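Local coordinates for heme-binding protein A / AI-2 binding protein A (Helicobacter pylori SS1, PDB 6OFQ), which binds short peptides in the periplasm and probably delivers them to an ABC transporter for uptake into the cell, at residues A[45-50]-A[123-128]; A[151-156]-A[173-178]. One frame throughout, in Å; residues are numbered along the deposited sequence.

Contact 1. Residues A[45-50]-A[123-128]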
loop_
_atom_site.group_PDB
_atom_site.type_symbol
_atom_site.label_atom_id
_atom_site.label_comp_id
_atom_site.label_asym_id
_atom_site.label_seq_id
_atom_site.Cartn_x
_atom_site.Cartn_y
_atom_site.Cartn_z
ATOM N N ASP A 45 4.745 9.430 10.030
ATOM C CA ASP A 45 3.485 9.007 10.693
ATOM C C ASP A 45 2.672 8.237 9.643
ATOM O O ASP A 45 2.110 8.837 8.733
ATOM C CB ASP A 45 2.696 10.215 11.227
ATOM C CG ASP A 45 1.402 9.845 11.900
ATOM O OD1 ASP A 45 0.943 8.679 11.837
ATOM O OD2 ASP A 45 0.825 10.699 12.620
ATOM N N PRO A 46 2.608 6.912 9.771
ATOM C CA PRO A 46 1.981 6.103 8.718
ATOM C C PRO A 46 0.500 6.306 8.563
ATOM O O PRO A 46 -0.050 5.947 7.513
ATOM C CB PRO A 46 2.295 4.674 9.109
ATOM C CG PRO A 46 2.390 4.787 10.559
ATOM C CD PRO A 46 3.062 6.071 10.882
ATOM N N ALA A 47 -0.176 6.876 9.578
ATOM C CA ALA A 47 -1.566 7.219 9.445
ATOM C C ALA A 47 -1.837 8.372 8.514
ATOM O O ALA A 47 -2.952 8.489 8.045
ATOM C CB ALA A 47 -2.277 7.446 10.768
ATOM N N LEU A 48 -0.817 9.152 8.164
ATOM C CA LEU A 48 -1.018 10.303 7.311
ATOM C C LEU A 48 -0.763 10.032 5.828
ATOM O O LEU A 48 -0.959 10.926 4.991
ATOM C CB LEU A 48 -0.014 11.400 7.771
ATOM C CG LEU A 48 -0.308 11.939 9.166
ATOM C CD1 LEU A 48 0.728 13.036 9.423
ATOM C CD2 LEU A 48 -1.698 12.456 9.388
ATOM N N VAL A 49 -0.254 8.854 5.512
ATOM C CA VAL A 49 0.169 8.521 4.137
ATOM C C VAL A 49 -0.467 7.187 3.756
ATOM O O VAL A 49 -0.979 6.493 4.627
ATOM C CB VAL A 49 1.700 8.553 4.039
ATOM C CG1 VAL A 49 2.255 9.970 4.122
ATOM C CG2 VAL A 49 2.337 7.669 5.056
ATOM N N THR A 50 -0.323 6.836 2.465
ATOM C CA THR A 50 -0.934 5.573 2.016
ATOM C C THR A 50 -0.020 4.693 1.190
ATOM O O THR A 50 -0.457 3.637 0.726
ATOM C CB THR A 50 -2.181 5.872 1.142
ATOM O OG1 THR A 50 -1.728 6.538 -0.031
ATOM C CG2 THR A 50 -3.257 6.699 1.867
ATOM N N PHE A 123 -5.563 5.520 17.838
ATOM C CA PHE A 123 -6.848 5.329 17.178
ATOM C C PHE A 123 -7.766 6.531 17.319
ATOM O O PHE A 123 -8.375 6.966 16.365
ATOM C CB PHE A 123 -7.566 4.068 17.704
ATOM C CG PHE A 123 -7.038 2.741 17.186
ATOM C CD1 PHE A 123 -5.781 2.280 17.518
ATOM C CD2 PHE A 123 -7.856 1.926 16.438
ATOM C CE1 PHE A 123 -5.266 1.127 16.971
ATOM C CE2 PHE A 123 -7.366 0.761 15.950
ATOM C CZ PHE A 123 -6.139 0.307 16.308
ATOM N N GLU A 124 -7.925 7.032 18.559
ATOM C CA GLU A 124 -8.854 8.104 18.829
ATOM C C GLU A 124 -8.541 9.406 18.095
ATOM O O GLU A 124 -9.455 10.126 17.702
ATOM C CB GLU A 124 -9.092 8.418 20.291
ATOM C CG GLU A 124 -9.750 7.307 21.078
ATOM C CD GLU A 124 -9.903 7.706 22.557
ATOM O OE1 GLU A 124 -9.118 8.503 23.099
ATOM O OE2 GLU A 124 -10.784 7.041 23.136
ATOM N N ARG A 125 -7.272 9.629 17.810
ATOM C CA ARG A 125 -6.916 10.798 17.064
ATOM C C ARG A 125 -7.523 10.798 15.674
ATOM O O ARG A 125 -7.727 11.862 15.071
ATOM C CB ARG A 125 -5.406 10.913 17.021
ATOM C CG ARG A 125 -4.710 9.892 16.115
ATOM C CD ARG A 125 -3.219 9.826 16.367
ATOM N NE ARG A 125 -2.557 8.855 15.498
ATOM C CZ ARG A 125 -1.641 9.098 14.578
ATOM N NH1 ARG A 125 -1.193 10.325 14.363
ATOM N NH2 ARG A 125 -1.112 8.091 13.894
ATOM N N GLN A 126 -7.739 9.615 15.100
ATOM C CA GLN A 126 -8.333 9.468 13.779
ATOM C C GLN A 126 -9.836 9.439 13.856
ATOM O O GLN A 126 -10.500 9.927 12.937
ATOM C CB GLN A 126 -7.773 8.202 13.112
ATOM C CG GLN A 126 -6.261 8.078 13.230
ATOM C CD GLN A 126 -5.629 6.958 12.404
ATOM O OE1 GLN A 126 -5.897 6.901 11.192
ATOM N NE2 GLN A 126 -4.823 6.080 13.028
ATOM N N MET A 127 -10.364 8.851 14.919
ATOM C CA MET A 127 -11.815 8.657 15.086
ATOM C C MET A 127 -12.543 9.967 15.445
ATOM O O MET A 127 -13.682 10.145 15.004
ATOM C CB MET A 127 -12.048 7.643 16.196
ATOM C CG MET A 127 -13.480 7.160 16.220
ATOM S SD MET A 127 -13.574 5.606 17.074
ATOM C CE MET A 127 -13.006 5.961 18.685
ATOM N N ASP A 128 -11.910 10.784 16.280
ATOM C CA ASP A 128 -12.544 11.983 16.865
ATOM C C ASP A 128 -11.774 13.199 16.344
ATOM O O ASP A 128 -10.637 13.418 16.742
ATOM C CB ASP A 128 -12.427 11.854 18.401
ATOM C CG ASP A 128 -13.058 13.017 19.156
ATOM O OD1 ASP A 128 -13.353 14.044 18.531
ATOM O OD2 ASP A 128 -13.202 12.848 20.384
HETATM O O HOH W 1 -5.376 6.885 8.417
#
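Asp45 OD1 is gripped from two directions, by NH2 of Arg125 across the contact and by the backbone N of Ala47 in its own turn. The bond from Arg125 NH2 to Asp45 OD1 is almost straight, 3.0 Å long, and enters on the syn lone pair of the oxygen. Ala47 N instead meets Asp45 OD1 from above the carboxylate plane, 3.1 Å away. The other carboxylate oxygen, Asp45 OD2, also offers its syn lone pair, to Arg125 NH1, at 2.7 Å. The result is an end-on salt bridge with one nitrogen for each oxygen, its carboxylate and guanidinium planes only 15° apart. Asp45 reaches out with CG anti to its own N (chi1 180°), while Arg125 comes from the opposite direction on a chain extended from CG to NE. Further bonds limit how either group can turn: Tyr134 OH also binds Asp45 OD2, and Arg125 NE is bound to the carbonyl of Ser122. Although buried, the two groups pair so directly that both are probably charged. Beside the bridge, Ala47 CB lies 3.4 Å from Arg125 NH2 and 3.7 Å from Gln126 NE2. The amide nitrogen of Gln126 is itself taken by the carbonyls of Ser122 and Phe183. A water sits between the segments, 2.8 Å from Gln126 OE1 and 2.9 Å from Ala47 O, and extends the polar link past the methyl. Leu48 N is bonded back to Asp45 O, closing a beta turn that starts at Asp45 and has Pro46 and Ala47 at its corners. The whole is an Asx turn in the loop between strand 32-37 and helix 52-61, tied by a bidentate salt bridge to the last turn of helix 116-127.

Contact 2. Residues A[151-156]-A[173-178]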
loop_
_atom_site.group_PDB
_atom_site.type_symbol
_atom_site.label_atom_id
_atom_site.label_comp_id
_atom_site.label_asym_id
_atom_site.label_seq_id
_atom_site.Cartn_x
_atom_site.Cartn_y
_atom_site.Cartn_z
ATOM N N HIS A 151 -17.382 4.621 11.073
ATOM C CA HIS A 151 -18.621 3.881 10.952
ATOM C C HIS A 151 -18.533 2.494 11.561
ATOM O O HIS A 151 -19.573 1.930 11.927
ATOM C CB HIS A 151 -19.060 3.779 9.492
ATOM C CG HIS A 151 -19.202 5.129 8.861
ATOM N ND1 HIS A 151 -19.987 6.114 9.420
ATOM C CD2 HIS A 151 -18.567 5.695 7.806
ATOM C CE1 HIS A 151 -19.858 7.222 8.714
ATOM N NE2 HIS A 151 -19.033 6.980 7.710
ATOM N N ILE A 152 -17.373 1.865 11.448
ATOM C CA ILE A 152 -17.165 0.483 11.910
ATOM C C ILE A 152 -17.103 0.410 13.422
ATOM O O ILE A 152 -17.726 -0.445 14.064
ATOM C CB ILE A 152 -15.888 -0.081 11.278
ATOM C CG1 ILE A 152 -16.071 -0.249 9.762
ATOM C CG2 ILE A 152 -15.444 -1.405 11.868
ATOM C CD1 ILE A 152 -14.798 -0.553 8.983
ATOM N N ILE A 153 -16.300 1.275 14.017
ATOM C CA ILE A 153 -16.046 1.251 15.458
ATOM C C ILE A 153 -17.055 2.108 16.203
ATOM O O ILE A 153 -17.231 3.303 15.920
ATOM C CB ILE A 153 -14.603 1.725 15.786
ATOM C CG1 ILE A 153 -13.577 0.817 15.119
ATOM C CG2 ILE A 153 -14.446 1.863 17.290
ATOM C CD1 ILE A 153 -12.160 1.346 15.212
ATOM N N LYS A 154 -17.813 1.453 17.094
ATOM C CA LYS A 154 -18.718 2.150 18.043
ATOM C C LYS A 154 -17.957 2.759 19.202
ATOM O O LYS A 154 -18.198 3.911 19.554
ATOM C CB LYS A 154 -19.872 1.235 18.434
ATOM C CG LYS A 154 -20.837 1.835 19.473
ATOM C CD LYS A 154 -21.979 0.877 19.800
ATOM C CE LYS A 154 -22.922 1.601 20.747
ATOM N NZ LYS A 154 -24.181 0.811 20.786
ATOM N N SER A 155 -17.108 1.972 19.847
ATOM C CA SER A 155 -16.293 2.443 20.939
ATOM C C SER A 155 -14.983 1.707 21.074
ATOM O O SER A 155 -14.851 0.575 20.608
ATOM C CB SER A 155 -17.078 2.304 22.239
ATOM O OG SER A 155 -17.422 0.974 22.518
ATOM N N ILE A 156 -14.031 2.439 21.643
ATOM C CA ILE A 156 -12.763 1.928 22.097
ATOM C C ILE A 156 -12.582 2.255 23.550
ATOM O O ILE A 156 -12.663 3.435 23.892
ATOM C CB ILE A 156 -11.566 2.446 21.281
ATOM C CG1 ILE A 156 -11.917 2.544 19.809
ATOM C CG2 ILE A 156 -10.317 1.673 21.607
ATOM C CD1 ILE A 156 -10.795 3.187 18.984
ATOM N N ALA A 173 -15.754 -8.598 8.975
ATOM C CA ALA A 173 -14.859 -9.719 8.757
ATOM C C ALA A 173 -13.390 -9.301 8.653
ATOM O O ALA A 173 -12.571 -9.970 9.265
ATOM C CB ALA A 173 -15.288 -10.572 7.559
ATOM N N PRO A 174 -13.071 -8.232 7.933
ATOM C CA PRO A 174 -11.651 -7.798 7.865
ATOM C C PRO A 174 -11.074 -7.149 9.077
ATOM O O PRO A 174 -9.884 -6.850 9.074
ATOM C CB PRO A 174 -11.648 -6.776 6.719
ATOM C CG PRO A 174 -12.937 -6.970 6.015
ATOM C CD PRO A 174 -13.920 -7.452 7.004
ATOM N N PHE A 175 -11.841 -6.934 10.148
ATOM C CA PHE A 175 -11.357 -6.051 11.227
ATOM C C PHE A 175 -10.066 -6.533 11.854
ATOM O O PHE A 175 -9.162 -5.716 12.075
ATOM C CB PHE A 175 -12.464 -5.864 12.292
ATOM C CG PHE A 175 -12.198 -4.748 13.297
ATOM C CD1 PHE A 175 -12.175 -3.427 12.908
ATOM C CD2 PHE A 175 -11.799 -5.077 14.602
ATOM C CE1 PHE A 175 -11.912 -2.456 13.864
ATOM C CE2 PHE A 175 -11.511 -4.109 15.551
ATOM C CZ PHE A 175 -11.542 -2.807 15.151
ATOM N N LEU A 176 -9.925 -7.817 12.191
ATOM C CA LEU A 176 -8.719 -8.283 12.827
ATOM C C LEU A 176 -7.520 -8.028 11.932
ATOM O O LEU A 176 -6.503 -7.495 12.419
ATOM C CB LEU A 176 -8.812 -9.752 13.206
ATOM C CG LEU A 176 -7.640 -10.296 14.006
ATOM C CD1 LEU A 176 -7.516 -9.708 15.378
ATOM C CD2 LEU A 176 -7.744 -11.815 14.048
ATOM N N ALA A 177 -7.611 -8.342 10.637
ATOM C CA ALA A 177 -6.493 -8.122 9.725
ATOM C C ALA A 177 -6.208 -6.626 9.535
ATOM O O ALA A 177 -5.044 -6.187 9.494
ATOM C CB ALA A 177 -6.837 -8.717 8.367
ATOM N N ASN A 178 -7.250 -5.812 9.600
ATOM C CA ASN A 178 -7.121 -4.367 9.501
ATOM C C ASN A 178 -6.165 -3.826 10.580
ATOM O O ASN A 178 -5.383 -2.853 10.410
ATOM C CB ASN A 178 -8.412 -3.582 9.597
ATOM C CG ASN A 178 -9.308 -3.778 8.415
ATOM O OD1 ASN A 178 -8.904 -4.214 7.331
ATOM N ND2 ASN A 178 -10.549 -3.406 8.667
#
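Phe175 pushes its ring toward Ile152 and Ile153, where helix 149-152 gives way to strand 153-160. The close packing falls on the ring atoms CD1, CE1 and CZ, met obliquely. CG2 of Ile152 rests 4.0 Å from Phe175 CD1, and CG1 of Ile153 is 3.9 Å from Phe175 CE1. The terminal methyl of Ile153 adds a third touch, its CD1 lying 4.0 Å from Phe175 CE1. All three are ordinary van der Waals spacings, with no sign of strain. The two isoleucines meet the ring differently: Ile152 slides past Phe175 in the opposite sense and uses its short branch, whereas Ile153 crosses at about a right angle and uses the long one. Standing anti to the backbone N (chi1 -168°), CG of Phe175 carries the ring away from the short helix 175-178 and over to the isoleucines. In Ile152, CG2 takes the equivalent place and is thereby the branch that meets CD1. Ring partners outside the two segments complete the packing, since Tyr92 and Phe166 both form T-shaped contacts with Phe175, and Leu168 touches it too. The solvent-facing part of 151-156 is looser: His151 and Lys154 are exposed and make no contact with 173-178. There the chain is held by backbone bonds to strand 163-168 and just beyond it, with Lys154 and Ser155 both facing Thr167 in a classic beta bulge. Segment 173-178 has its own closure, Asn178 N to Pro174 O at 2.9 Å. No hydrogen bond or charge joins 151-156 to 173-178, so cohesion between them rests on shape fit and the burial of apolar surface, while the backbone hydrogen bonds of each segment are made within it or to other parts of the chain.

How the contacts relate
Contact 1 closes in the sequence before contact 2 opens, and their centres lie about 14 Å apart on the same side of the chain's centre. Helix 116-127 joins them: Arg125 and Gln126 serve the loop 45-50, while Phe123 and Met127 pack on 151-156. There Ile156 CD1 is 3.6 Å from both Met127 CE and Phe123 CB, and Met127 SD is 3.8 Å from Ile153 CG2. Phe166 of strand 163-168 is a second bridge, its ring meeting those of Phe123 and Phe175. Helix 116-127 thus takes part in a buried salt bridge with 45-50 and in apolar packing against 151-156, and both contacts are buried packing within the chain of this peptide-binding protein.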